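PDB 5WCE: beta sliding clamp from Caulobacter crescentus, which probably closes as a ring-shaped head-to-tail dimer around DNA, tethering DNA polymerases and other proteins to it and so conferring processivity on replication. Local coordinates for residues S38-S43 and L49-T54; M58-E63 and I213-R218; P125-D130 and P233-F238; E225-Q230 and F238-A243. All coordinates share one frame; numbering follows the deposited sequence. Where two conformers were deposited one is given.

Contact 1: residues S38-S43 and L49-T54; sequences SNILLS and LSFSAT
Leu-41 pairs with Ser-52, and Ser-43 with Ser-50, as antiparallel hydrogen-bonded pairs, each closed by two backbone bonds; strands 39-45 and 48-54 thereby form a beta hairpin in the N-terminal clamp domain. Leu-41 N lies 2.9 Å from Ser-52 O, and the straightest of the four bonds runs 2.8 Å from Ser-50 N to Ser-43 O at 176°. CA-H...O contacts reinforce this ladder, as at Ile-40 CA, 3.3 Å from Ser-52 O. A water accepts from Thr-54 N and lies 2.7 Å from Asn-39 O, and another links Ser-43 O and Ser-50 OG.

Apolar packing gathers on the face of Leu-42 and Phe-51. With CG set beside the backbone N in both (chi1 -64°), the two side chains meet at a slant, Leu-42 CD2 lying 3.5 Å from Phe-51 CD2. Ile-40 CG2 approaches the edge of the same ring, while Ile-40 CG1 rests on Ala-53 CB. Helix 14-25 covers this side, placing Leu-17 and Ala-20 against Phe-51.

On the reverse face Ser-43 meets Ser-50, and Leu-41 meets Ser-52, through their CB groups. The hairpin is therefore two-sided: the helix-covered face is wholly apolar in this contact, while the other mixes three serines with Leu-41.

Contact 2: residues M58-E63 and I213-R218; sequences MEIIDE and IAEARR
Glu-215 reaches out from helix 210-220 to meet Met-58 and Ile-60 of strand 58-65, crossing each of their side chains at about a right angle. Its aliphatic part does the work toward the methionine, with CG 4.0 Å from Met-58 SD. Met-58 starts from the crowded position between backbone N and carbonyl carbon (chi1 75°), and its long, flexible chain delivers the sulfur to the helix while also touching Leu-245 and Val-27. Ile-60 uses its longer branch: CD1 comes within 3.9 Å of Glu-215 OE1.

No hydrogen bond joins the two segments. The contact is helix-on-sheet packing between clamp domains, the helix belonging to the central domain and the strand to the N-terminal one, in an antiparallel sheet that both domains share.

The carboxylate of Glu-215, folded back by chi2 (-56°), has its charge met one helical turn on. Arg-218 NH2 donates to OE2 of Glu-215 over 2.9 Å in a nearly straight salt bridge (175°), reaching its syn side somewhat out of the carboxylate plane. Were Glu-215 replaced by alanine, Arg-218 would probably lose this acidic mate and a gap would open beside Met-58 SD and Ile-60 CD1. Along the strand, Ile-60 also packs on Val-24 of helix 14-25, and Glu-215 touches Ser-26 in the loop that follows.

Contact 3: residues P125-D130 and P233-F238; sequences PVMSSD and PQKVRF
The backbone around Ser-128 runs extended without joining a strand, and its carbonyl meets the side chain of Lys-235 near the start of strand 235-240, just after the turn-like Pro-233 and Gln-234. Segment 125-130 belongs to the connection between the N-terminal and central clamp domains, passing over the face of their shared sheet that carries Lys-235 and Arg-237.

Lys-235 makes the contact with its far end. NZ gives a 2.9 Å hydrogen bond to Ser-128 O, with an angle of 136° at the oxygen and the donor tilted out of the carbonyl plane. A second, weak bond of 3.2 Å joins NZ to Ser-128 OG; that hydroxyl sits between its own backbone N and carbonyl carbon (chi1 57°), which lets side chain and carbonyl of one serine grip the same ammonium. Such a long, flexible chain, bent at chi2, chi3 and chi4, suits a partner in an irregular linker. Met-127 slides past it in the opposite direction, its SD 3.4 Å from Lys-235 CE; this methionine also touches Thr-246 of the sheet. A leucine in place of Lys-235 would probably leave the Ser-128 carbonyl without its charged donor and the linker freer to shift. A water completes the group, accepting from Lys-235 NZ at 3.0 Å and donating to Asp-130 O at 2.6 Å.

Contact 4: residues E225-Q230 and F238-A243; sequences ETVDLQ and FEFGAA
Asp-228 and Glu-239 bind each other through two backbone hydrogen bonds, the shorter running 2.8 Å from Glu-239 N to Asp-228 O at 167° and its counterpart 3.0 Å from Asp-228 N to Glu-239 O. Their side chains share one face of the beta hairpin, where two like charges come close: Asp-228 OD2 is 4.1 Å from Glu-239 OE1, the carboxylate planes turned 52° apart. Salt bridges from Glu-239 OE2 to Arg-237 and Arg-135 are likely to ease that repulsion, and Asp-228 also touches Arg-135. Gln-230 suits this polar face, its amide accepting from Arg-237 and donating to the Ser-133 carbonyl.

Where strand 235-240 turns into strand 243-248, a water donates to Glu-239 O and accepts from Gly-241 N. Gly-241 has the positive phi of the second position in the type II' turn from Phe-240 to Ala-243, a conformation that residues with a side chain adopt less readily.

The other face is apolar. Leu-229, its CG anti to the backbone N (chi1 177°), lies alongside Phe-238 and sets CD1 over the ring in a CH-pi contact, 4.2 Å from the centroid. Both branches of Val-227 lie against Phe-240, CG2 3.9 Å from its CD1, and CG1 also stands at the edge of the Phe-238 ring.

Helix 210-220 covers these rings, with Ala-216 against Phe-238 and Leu-219 against Phe-240; within the sheet, strand 235-240 runs between strands 226-231 and 243-248.

All four contacts draw on one eight-stranded antiparallel sheet spanning the N-terminal and central domains. Contacts 1 and 4 are buried hairpins, one in each domain, with backbone ladders, a more polar face and an apolar face under a helix; their nearest atoms are about 7 Å apart. Contacts 2 and 3 instead join the two domains: contact 2 is a small buried packing of helix on strand, whereas contact 3 lies at the surface and depends on a lysine and water. Strand 58-65 links contact 1 to contact 2 through backbone pairing with strand 48-54, and contacts 3 and 4 share strand 235-240 and Phe-238, whose ring also touches Ala-216 of contact 2.

Contact 1: residues S38-S43 and L49-T54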
loop_
_atom_site.group_PDB
_atom_site.type_symbol
_atom_site.label_atom_id
_atom_site.label_comp_id
_atom_site.label_asym_id
_atom_site.label_seq_id
_atom_site.Cartn_x
_atom_site.Cartn_y
_atom_site.Cartn_z
ATOM N N SER A 38 -4.301 -24.916 -2.792
ATOM C CA SER A 38 -4.918 -23.696 -3.294
ATOM C C SER A 38 -6.441 -23.789 -3.282
ATOM O O SER A 38 -7.081 -22.789 -3.570
ATOM C CB SER A 38 -4.454 -23.423 -4.762
ATOM O OG SER A 38 -3.142 -22.901 -4.664
ATOM N N ASN A 39 -7.005 -24.958 -2.968
ATOM C CA ASN A 39 -8.439 -25.159 -3.049
ATOM C C ASN A 39 -9.187 -25.040 -1.743
ATOM O O ASN A 39 -8.603 -25.192 -0.618
ATOM C CB ASN A 39 -8.766 -26.500 -3.723
ATOM C CG ASN A 39 -8.519 -26.463 -5.227
ATOM O OD1 ASN A 39 -7.949 -25.514 -5.731
ATOM N ND2 ASN A 39 -8.946 -27.513 -5.947
ATOM N N ILE A 40 -10.489 -24.769 -1.885
ATOM C CA ILE A 40 -11.438 -24.865 -0.783
ATOM C C ILE A 40 -12.191 -26.175 -0.921
ATOM O O ILE A 40 -12.625 -26.535 -2.008
ATOM C CB ILE A 40 -12.418 -23.660 -0.728
ATOM C CG1 ILE A 40 -11.705 -22.420 -0.240
ATOM C CG2 ILE A 40 -13.607 -23.907 0.212
ATOM C CD1 ILE A 40 -12.432 -21.087 -0.491
ATOM N N LEU A 41 -12.324 -26.900 0.177
ATOM C CA LEU A 41 -13.245 -28.037 0.292
ATOM C C LEU A 41 -14.660 -27.515 0.561
ATOM O O LEU A 41 -14.921 -26.852 1.592
ATOM C CB LEU A 41 -12.811 -28.948 1.444
ATOM C CG LEU A 41 -13.762 -30.131 1.744
ATOM C CD1 LEU A 41 -13.818 -31.101 0.577
ATOM C CD2 LEU A 41 -13.300 -30.786 3.033
ATOM N N LEU A 42 -15.574 -27.779 -0.387
ATOM C CA LEU A 42 -16.969 -27.385 -0.330
ATOM C C LEU A 42 -17.745 -28.660 0.036
ATOM O O LEU A 42 -17.614 -29.673 -0.632
ATOM C CB LEU A 42 -17.439 -26.827 -1.664
ATOM C CG LEU A 42 -16.750 -25.542 -2.127
ATOM C CD1 LEU A 42 -17.229 -25.221 -3.545
ATOM C CD2 LEU A 42 -17.078 -24.372 -1.235
ATOM N N SER A 43 -18.511 -28.606 1.111
ATOM C CA SER A 43 -19.238 -29.774 1.532
ATOM C C SER A 43 -20.705 -29.381 1.778
ATOM O O SER A 43 -21.009 -28.633 2.715
ATOM C CB SER A 43 -18.526 -30.363 2.758
ATOM O OG SER A 43 -19.293 -31.452 3.252
ATOM N N LEU A 49 -23.796 -25.243 3.467
ATOM C CA LEU A 49 -22.579 -25.416 2.723
ATOM C C LEU A 49 -21.420 -25.134 3.693
ATOM O O LEU A 49 -21.353 -24.037 4.266
ATOM C CB LEU A 49 -22.535 -24.430 1.555
ATOM C CG LEU A 49 -21.338 -24.507 0.599
ATOM C CD1 LEU A 49 -21.100 -25.916 0.121
ATOM C CD2 LEU A 49 -21.541 -23.566 -0.563
ATOM N N SER A 50 -20.564 -26.131 3.889
ATOM C CA SER A 50 -19.350 -26.009 4.691
ATOM C C SER A 50 -18.165 -25.727 3.795
ATOM O O SER A 50 -18.139 -26.123 2.616
ATOM C CB SER A 50 -19.088 -27.256 5.521
ATOM O OG SER A 50 -20.170 -27.453 6.424
ATOM N N PHE A 51 -17.197 -24.995 4.364
ATOM C CA PHE A 51 -16.061 -24.440 3.610
ATOM C C PHE A 51 -14.864 -24.745 4.456
ATOM O O PHE A 51 -14.956 -24.538 5.699
ATOM C CB PHE A 51 -16.170 -22.948 3.484
ATOM C CG PHE A 51 -17.350 -22.454 2.690
ATOM C CD1 PHE A 51 -18.604 -22.306 3.302
ATOM C CD2 PHE A 51 -17.187 -22.038 1.415
ATOM C CE1 PHE A 51 -19.690 -21.779 2.592
ATOM C CE2 PHE A 51 -18.256 -21.508 0.694
ATOM C CZ PHE A 51 -19.507 -21.399 1.283
ATOM N N SER A 52 -13.812 -25.305 3.877
ATOM C CA SER A 52 -12.561 -25.567 4.604
ATOM C C SER A 52 -11.368 -25.170 3.726
ATOM O O SER A 52 -11.360 -25.402 2.502
ATOM C CB SER A 52 -12.550 -27.044 5.021
ATOM O OG SER A 52 -11.299 -27.377 5.517
ATOM N N ALA A 53 -10.372 -24.524 4.330
ATOM C CA ALA A 53 -9.117 -24.275 3.658
ATOM C C ALA A 53 -7.980 -24.481 4.630
ATOM O O ALA A 53 -8.163 -24.346 5.854
ATOM C CB ALA A 53 -9.097 -22.890 3.063
ATOM N N THR A 54 -6.825 -24.807 4.093
ATOM C CA THR A 54 -5.649 -25.097 4.949
ATOM C C THR A 54 -4.315 -24.786 4.292
ATOM O O THR A 54 -4.186 -24.775 3.070
ATOM C CB THR A 54 -5.654 -26.603 5.323
ATOM O OG1 THR A 54 -4.689 -26.885 6.340
ATOM C CG2 THR A 54 -5.384 -27.493 4.111
HETATM O O HOH W 1 -6.578 -25.007 1.173
HETATM O O HOH W 2 -22.257 -29.056 5.424
#

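Contact 2: residues M58-E63 and I213-R218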
loop_
_atom_site.group_PDB
_atom_site.type_symbol
_atom_site.label_atom_id
_atom_site.label_comp_id
_atom_site.label_asym_id
_atom_site.label_seq_id
_atom_site.Cartn_x
_atom_site.Cartn_y
_atom_site.Cartn_z
ATOM N N MET A 58 -2.508 -24.947 9.731
ATOM C CA MET A 58 -3.790 -24.571 10.252
ATOM C C MET A 58 -4.900 -24.738 9.221
ATOM O O MET A 58 -4.623 -24.803 8.000
ATOM C CB MET A 58 -3.763 -23.159 10.744
ATOM C CG MET A 58 -3.768 -22.107 9.634
ATOM S SD MET A 58 -3.321 -20.442 10.191
ATOM C CE MET A 58 -1.577 -20.815 10.247
ATOM N N GLU A 59 -6.112 -24.851 9.754
ATOM C CA GLU A 59 -7.304 -25.059 8.935
ATOM C C GLU A 59 -8.335 -24.055 9.365
ATOM O O GLU A 59 -8.603 -23.925 10.579
ATOM C CB GLU A 59 -7.860 -26.465 9.144
ATOM C CG GLU A 59 -9.156 -26.765 8.382
ATOM C CD GLU A 59 -9.800 -28.028 8.901
ATOM O OE1 GLU A 59 -9.687 -29.021 8.216
ATOM O OE2 GLU A 59 -10.310 -28.008 10.043
ATOM N N ILE A 60 -8.952 -23.375 8.413
ATOM C CA ILE A 60 -10.099 -22.543 8.725
ATOM C C ILE A 60 -11.315 -23.220 8.124
ATOM O O ILE A 60 -11.240 -23.652 6.944
ATOM C CB ILE A 60 -9.987 -21.119 8.154
ATOM C CG1 ILE A 60 -8.665 -20.436 8.562
ATOM C CG2 ILE A 60 -11.154 -20.300 8.610
ATOM C CD1 ILE A 60 -8.460 -19.015 8.014
ATOM N N ILE A 61 -12.386 -23.297 8.908
ATOM C CA ILE A 61 -13.687 -23.844 8.445
ATOM C C ILE A 61 -14.743 -22.775 8.647
ATOM O O ILE A 61 -14.626 -21.909 9.565
ATOM C CB ILE A 61 -14.060 -25.171 9.161
ATOM C CG1 ILE A 61 -12.949 -26.227 8.971
ATOM C CG2 ILE A 61 -15.351 -25.797 8.627
ATOM C CD1 ILE A 61 -13.268 -27.601 9.537
ATOM N N ASP A 62 -15.785 -22.795 7.809
ATOM C CA ASP A 62 -16.898 -21.905 7.977
ATOM C C ASP A 62 -18.117 -22.530 7.345
ATOM O O ASP A 62 -18.015 -23.581 6.665
ATOM C CB ASP A 62 -16.563 -20.508 7.434
ATOM C CG ASP A 62 -17.497 -19.371 7.976
ATOM O OD1 ASP A 62 -18.344 -19.560 8.863
ATOM O OD2 ASP A 62 -17.420 -18.263 7.434
ATOM N N GLU A 63 -19.282 -22.014 7.682
ATOM C CA GLU A 63 -20.522 -22.576 7.164
ATOM C C GLU A 63 -21.466 -21.454 6.799
ATOM O O GLU A 63 -21.450 -20.399 7.415
ATOM C CB GLU A 63 -21.165 -23.573 8.128
ATOM C CG GLU A 63 -21.564 -23.004 9.460
ATOM C CD GLU A 63 -22.431 -23.928 10.319
ATOM O OE1 GLU A 63 -22.451 -25.176 10.125
ATOM O OE2 GLU A 63 -23.163 -23.366 11.163
ATOM N N ILE A 213 -1.958 -16.805 14.956
ATOM C CA ILE A 213 -2.372 -15.606 15.710
ATOM C C ILE A 213 -2.960 -14.563 14.757
ATOM O O ILE A 213 -3.979 -13.986 15.057
ATOM C CB ILE A 213 -1.194 -15.059 16.551
ATOM C CG1 ILE A 213 -0.898 -16.019 17.700
ATOM C CG2 ILE A 213 -1.457 -13.622 17.010
ATOM C CD1 ILE A 213 -2.018 -16.184 18.712
ATOM N N ALA A 214 -2.333 -14.361 13.613
ATOM C CA ALA A 214 -2.750 -13.351 12.677
ATOM C C ALA A 214 -4.146 -13.675 12.139
ATOM O O ALA A 214 -5.034 -12.821 12.125
ATOM C CB ALA A 214 -1.756 -13.223 11.544
ATOM N N GLU A 215 -4.342 -14.939 11.763
ATOM C CA GLU A 215 -5.600 -15.380 11.204
ATOM C C GLU A 215 -6.677 -15.396 12.267
ATOM O O GLU A 215 -7.805 -14.963 11.999
ATOM C CB GLU A 215 -5.444 -16.752 10.521
ATOM C CG GLU A 215 -4.560 -16.709 9.279
ATOM C CD GLU A 215 -5.078 -15.701 8.271
ATOM O OE1 GLU A 215 -6.268 -15.806 7.980
ATOM O OE2 GLU A 215 -4.335 -14.769 7.855
ATOM N N ALA A 216 -6.352 -15.867 13.484
ATOM C CA ALA A 216 -7.305 -15.764 14.597
ATOM C C ALA A 216 -7.730 -14.334 14.912
ATOM O O ALA A 216 -8.922 -14.044 15.141
ATOM C CB ALA A 216 -6.765 -16.457 15.887
ATOM N N ARG A 217 -6.750 -13.440 14.921
ATOM C CA ARG A 217 -7.013 -12.052 15.208
ATOM C C ARG A 217 -7.931 -11.447 14.129
ATOM O O ARG A 217 -8.829 -10.692 14.460
ATOM C CB ARG A 217 -5.670 -11.279 15.277
ATOM C CG ARG A 217 -5.818 -9.772 15.553
ATOM C CD ARG A 217 -6.542 -9.495 16.861
ATOM N NE ARG A 217 -6.695 -8.069 17.011
ATOM C CZ ARG A 217 -7.697 -7.333 16.544
ATOM N NH1 ARG A 217 -8.673 -7.891 15.862
ATOM N NH2 ARG A 217 -7.732 -6.018 16.779
ATOM N N ARG A 218 -7.715 -11.801 12.865
ATOM C CA ARG A 218 -8.613 -11.358 11.762
ATOM C C ARG A 218 -10.058 -11.808 11.982
ATOM O O ARG A 218 -10.988 -11.019 11.954
ATOM C CB ARG A 218 -8.060 -11.864 10.423
ATOM C CG ARG A 218 -8.705 -11.222 9.218
ATOM C CD ARG A 218 -8.317 -11.843 7.870
ATOM N NE ARG A 218 -6.900 -12.217 7.785
ATOM C CZ ARG A 218 -5.855 -11.416 7.499
ATOM N NH1 ARG A 218 -5.983 -10.106 7.226
ATOM N NH2 ARG A 218 -4.643 -11.953 7.475
#

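Contact 3: residues P125-D130 and P233-F238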
loop_
_atom_site.group_PDB
_atom_site.type_symbol
_atom_site.label_atom_id
_atom_site.label_comp_id
_atom_site.label_asym_id
_atom_site.label_seq_id
_atom_site.Cartn_x
_atom_site.Cartn_y
_atom_site.Cartn_z
ATOM N N PRO A 125 -6.484 -32.360 2.683
ATOM C CA PRO A 125 -5.993 -32.808 4.019
ATOM C C PRO A 125 -7.044 -32.736 5.120
ATOM O O PRO A 125 -7.960 -31.961 5.080
ATOM C CB PRO A 125 -4.850 -31.865 4.344
ATOM C CG PRO A 125 -4.653 -31.004 3.122
ATOM C CD PRO A 125 -5.731 -31.240 2.122
ATOM N N VAL A 126 -6.871 -33.585 6.125
ATOM C CA VAL A 126 -7.792 -33.761 7.234
ATOM C C VAL A 126 -7.004 -33.233 8.417
ATOM O O VAL A 126 -5.877 -33.646 8.625
ATOM C CB VAL A 126 -8.069 -35.258 7.417
ATOM C CG1 VAL A 126 -8.811 -35.556 8.726
ATOM C CG2 VAL A 126 -8.793 -35.772 6.168
ATOM N N MET A 127 -7.551 -32.249 9.104
ATOM C CA MET A 127 -6.930 -31.746 10.333
ATOM C C MET A 127 -7.681 -32.407 11.486
ATOM O O MET A 127 -8.875 -32.181 11.637
ATOM C CB MET A 127 -7.084 -30.231 10.397
ATOM C CG MET A 127 -6.791 -29.624 11.769
ATOM S SD MET A 127 -5.037 -29.484 12.087
ATOM C CE MET A 127 -4.530 -28.180 11.011
ATOM N N SER A 128 -6.991 -33.191 12.304
ATOM C CA SER A 128 -7.680 -33.910 13.372
ATOM C C SER A 128 -7.752 -32.984 14.588
ATOM O O SER A 128 -6.819 -32.197 14.820
ATOM C CB SER A 128 -6.965 -35.201 13.701
ATOM O OG SER A 128 -5.635 -34.899 14.059
ATOM N N SER A 129 -8.882 -33.049 15.293
ATOM C CA SER A 129 -9.100 -32.337 16.540
ATOM C C SER A 129 -9.174 -33.276 17.776
ATOM O O SER A 129 -9.715 -32.904 18.786
ATOM C CB SER A 129 -10.374 -31.511 16.419
ATOM O OG SER A 129 -11.546 -32.252 16.770
ATOM N N ASP A 130 -8.573 -34.457 17.682
ATOM C CA ASP A 130 -8.462 -35.357 18.821
ATOM C C ASP A 130 -7.573 -34.741 19.854
ATOM O O ASP A 130 -6.635 -34.014 19.511
ATOM C CB ASP A 130 -7.859 -36.719 18.418
ATOM C CG ASP A 130 -8.749 -37.514 17.508
ATOM O OD1 ASP A 130 -9.925 -37.125 17.296
ATOM O OD2 ASP A 130 -8.258 -38.553 17.012
ATOM N N PRO A 233 -1.492 -30.192 24.063
ATOM C CA PRO A 233 -0.057 -29.894 23.771
ATOM C C PRO A 233 0.297 -29.941 22.259
ATOM O O PRO A 233 1.353 -29.492 21.897
ATOM C CB PRO A 233 0.696 -30.997 24.549
ATOM C CG PRO A 233 -0.301 -31.537 25.552
ATOM C CD PRO A 233 -1.637 -31.420 24.880
ATOM N N GLN A 234 -0.588 -30.463 21.411
ATOM C CA GLN A 234 -0.341 -30.532 19.978
ATOM C C GLN A 234 -1.174 -29.572 19.139
ATOM O O GLN A 234 -0.843 -29.342 17.984
ATOM C CB GLN A 234 -0.582 -31.958 19.478
ATOM C CG GLN A 234 0.312 -33.005 20.107
ATOM C CD GLN A 234 -0.143 -33.486 21.491
ATOM O OE1 GLN A 234 -1.336 -33.456 21.827
ATOM N NE2 GLN A 234 0.811 -33.943 22.296
ATOM N N LYS A 235 -2.253 -29.031 19.687
ATOM C CA LYS A 235 -3.236 -28.257 18.883
ATOM C C LYS A 235 -3.894 -27.167 19.665
ATOM O O LYS A 235 -4.006 -27.234 20.891
ATOM C CB LYS A 235 -4.363 -29.137 18.339
ATOM C CG LYS A 235 -3.872 -30.221 17.411
ATOM C CD LYS A 235 -4.785 -30.489 16.274
ATOM C CE LYS A 235 -3.996 -30.924 15.043
ATOM N NZ LYS A 235 -3.970 -32.362 15.014
ATOM N N VAL A 236 -4.350 -26.169 18.938
ATOM C CA VAL A 236 -5.176 -25.120 19.474
ATOM C C VAL A 236 -6.347 -24.926 18.502
ATOM O O VAL A 236 -6.189 -25.106 17.286
ATOM C CB VAL A 236 -4.344 -23.846 19.750
ATOM C CG1 VAL A 236 -3.756 -23.250 18.516
ATOM C CG2 VAL A 236 -5.179 -22.780 20.391
ATOM N N ARG A 237 -7.523 -24.644 19.041
ATOM C CA ARG A 237 -8.721 -24.380 18.238
ATOM C C ARG A 237 -9.455 -23.158 18.773
ATOM O O ARG A 237 -9.731 -23.042 19.975
ATOM C CB ARG A 237 -9.628 -25.588 18.200
ATOM C CG ARG A 237 -10.828 -25.491 17.251
ATOM C CD ARG A 237 -11.443 -26.854 17.071
ATOM N NE ARG A 237 -12.554 -26.805 16.150
ATOM C CZ ARG A 237 -13.783 -26.410 16.438
ATOM N NH1 ARG A 237 -14.121 -26.079 17.690
ATOM N NH2 ARG A 237 -14.718 -26.449 15.475
ATOM N N PHE A 238 -9.763 -22.241 17.869
ATOM C CA PHE A 238 -10.548 -21.064 18.168
ATOM C C PHE A 238 -11.862 -21.256 17.420
ATOM O O PHE A 238 -11.857 -21.472 16.195
ATOM C CB PHE A 238 -9.896 -19.822 17.649
ATOM C CG PHE A 238 -8.529 -19.556 18.172
ATOM C CD1 PHE A 238 -8.353 -18.703 19.266
ATOM C CD2 PHE A 238 -7.389 -20.036 17.496
ATOM C CE1 PHE A 238 -7.093 -18.422 19.741
ATOM C CE2 PHE A 238 -6.129 -19.743 17.976
ATOM C CZ PHE A 238 -5.988 -18.927 19.098
HETATM O O HOH W 3 -5.298 -33.872 17.251
#

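Contact 4: residues E225-Q230 and F238-A243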
loop_
_atom_site.group_PDB
_atom_site.type_symbol
_atom_site.label_atom_id
_atom_site.label_comp_id
_atom_site.label_asym_id
_atom_site.label_seq_id
_atom_site.Cartn_x
_atom_site.Cartn_y
_atom_site.Cartn_z
ATOM N N GLU A 225 -19.504 -11.966 21.428
ATOM C CA GLU A 225 -19.002 -11.526 22.751
ATOM C C GLU A 225 -17.832 -12.369 23.261
ATOM O O GLU A 225 -16.951 -11.871 23.992
ATOM C CB GLU A 225 -20.123 -11.574 23.820
ATOM C CG GLU A 225 -21.236 -10.523 23.680
ATOM C CD GLU A 225 -20.760 -9.097 23.969
ATOM O OE1 GLU A 225 -20.850 -8.630 25.138
ATOM O OE2 GLU A 225 -20.281 -8.441 23.017
ATOM N N THR A 226 -17.864 -13.666 22.926
ATOM C CA THR A 226 -16.823 -14.581 23.331
ATOM C C THR A 226 -16.327 -15.399 22.149
ATOM O O THR A 226 -16.977 -15.505 21.111
ATOM C CB THR A 226 -17.249 -15.520 24.478
ATOM O OG1 THR A 226 -18.299 -16.354 24.054
ATOM C CG2 THR A 226 -17.730 -14.755 25.698
ATOM N N VAL A 227 -15.104 -15.891 22.310
ATOM C CA VAL A 227 -14.456 -16.848 21.399
ATOM C C VAL A 227 -14.210 -18.090 22.268
ATOM O O VAL A 227 -13.727 -17.978 23.428
ATOM C CB VAL A 227 -13.129 -16.298 20.866
ATOM C CG1 VAL A 227 -12.308 -17.347 20.113
ATOM C CG2 VAL A 227 -13.396 -15.091 20.006
ATOM N N ASP A 228 -14.577 -19.256 21.731
ATOM C CA ASP A 228 -14.241 -20.509 22.357
ATOM C C ASP A 228 -12.788 -20.979 22.022
ATOM O O ASP A 228 -12.374 -21.008 20.845
ATOM C CB ASP A 228 -15.297 -21.573 22.009
ATOM C CG ASP A 228 -16.566 -21.437 22.852
ATOM O OD1 ASP A 228 -16.644 -20.557 23.733
ATOM O OD2 ASP A 228 -17.472 -22.237 22.707
ATOM N N LEU A 229 -12.030 -21.343 23.067
ATOM C CA LEU A 229 -10.674 -21.788 22.927
ATOM C C LEU A 229 -10.583 -23.235 23.403
ATOM O O LEU A 229 -11.158 -23.640 24.456
ATOM C CB LEU A 229 -9.734 -20.882 23.733
ATOM C CG LEU A 229 -8.256 -21.229 23.777
ATOM C CD1 LEU A 229 -7.599 -21.057 22.420
ATOM C CD2 LEU A 229 -7.571 -20.292 24.758
ATOM N N GLN A 230 -9.865 -24.043 22.627
ATOM C CA GLN A 230 -9.511 -25.378 23.027
ATOM C C GLN A 230 -8.030 -25.556 22.847
ATOM O O GLN A 230 -7.425 -25.009 21.913
ATOM C CB GLN A 230 -10.288 -26.441 22.252
ATOM C CG GLN A 230 -11.779 -26.383 22.459
ATOM C CD GLN A 230 -12.524 -27.228 21.443
ATOM O OE1 GLN A 230 -12.727 -26.812 20.302
ATOM N NE2 GLN A 230 -12.924 -28.402 21.855
ATOM N N PHE A 238 -9.763 -22.241 17.869
ATOM C CA PHE A 238 -10.548 -21.064 18.168
ATOM C C PHE A 238 -11.862 -21.256 17.420
ATOM O O PHE A 238 -11.857 -21.472 16.195
ATOM C CB PHE A 238 -9.896 -19.822 17.649
ATOM C CG PHE A 238 -8.529 -19.556 18.172
ATOM C CD1 PHE A 238 -8.353 -18.703 19.266
ATOM C CD2 PHE A 238 -7.389 -20.036 17.496
ATOM C CE1 PHE A 238 -7.093 -18.422 19.741
ATOM C CE2 PHE A 238 -6.129 -19.743 17.976
ATOM C CZ PHE A 238 -5.988 -18.927 19.098
ATOM N N GLU A 239 -12.967 -21.146 18.128
ATOM C CA GLU A 239 -14.296 -21.114 17.495
ATOM C C GLU A 239 -14.960 -19.720 17.616
ATOM O O GLU A 239 -15.092 -19.173 18.744
ATOM C CB GLU A 239 -15.166 -22.128 18.194
ATOM C CG GLU A 239 -15.839 -23.149 17.330
ATOM C CD GLU A 239 -16.687 -24.044 18.177
ATOM O OE1 GLU A 239 -17.680 -23.560 18.788
ATOM O OE2 GLU A 239 -16.319 -25.220 18.317
ATOM N N PHE A 240 -15.423 -19.200 16.462
ATOM C CA PHE A 240 -16.026 -17.859 16.330
ATOM C C PHE A 240 -17.404 -18.051 15.692
ATOM O O PHE A 240 -17.569 -17.781 14.458
ATOM C CB PHE A 240 -15.224 -17.003 15.358
ATOM C CG PHE A 240 -13.714 -17.089 15.495
ATOM C CD1 PHE A 240 -13.028 -16.135 16.286
ATOM C CD2 PHE A 240 -12.972 -18.009 14.775
ATOM C CE1 PHE A 240 -11.664 -16.150 16.372
ATOM C CE2 PHE A 240 -11.600 -18.048 14.879
ATOM C CZ PHE A 240 -10.943 -17.122 15.696
ATOM N N GLY A 241 -18.343 -18.613 16.429
ATOM C CA GLY A 241 -19.653 -18.986 15.873
ATOM C C GLY A 241 -19.578 -20.025 14.757
ATOM O O GLY A 241 -19.153 -21.135 14.981
ATOM N N ALA A 242 -19.903 -19.638 13.537
ATOM C CA ALA A 242 -19.873 -20.573 12.414
ATOM C C ALA A 242 -18.444 -20.879 11.913
ATOM O O ALA A 242 -18.194 -21.923 11.307
ATOM C CB ALA A 242 -20.748 -20.029 11.270
ATOM N N ALA A 243 -17.515 -19.962 12.129
ATOM C CA ALA A 243 -16.175 -20.148 11.684
ATOM C C ALA A 243 -15.322 -20.774 12.811
ATOM O O ALA A 243 -15.621 -20.585 14.028
ATOM C CB ALA A 243 -15.613 -18.837 11.224
HETATM O O HOH W 4 -18.081 -18.497 19.701
#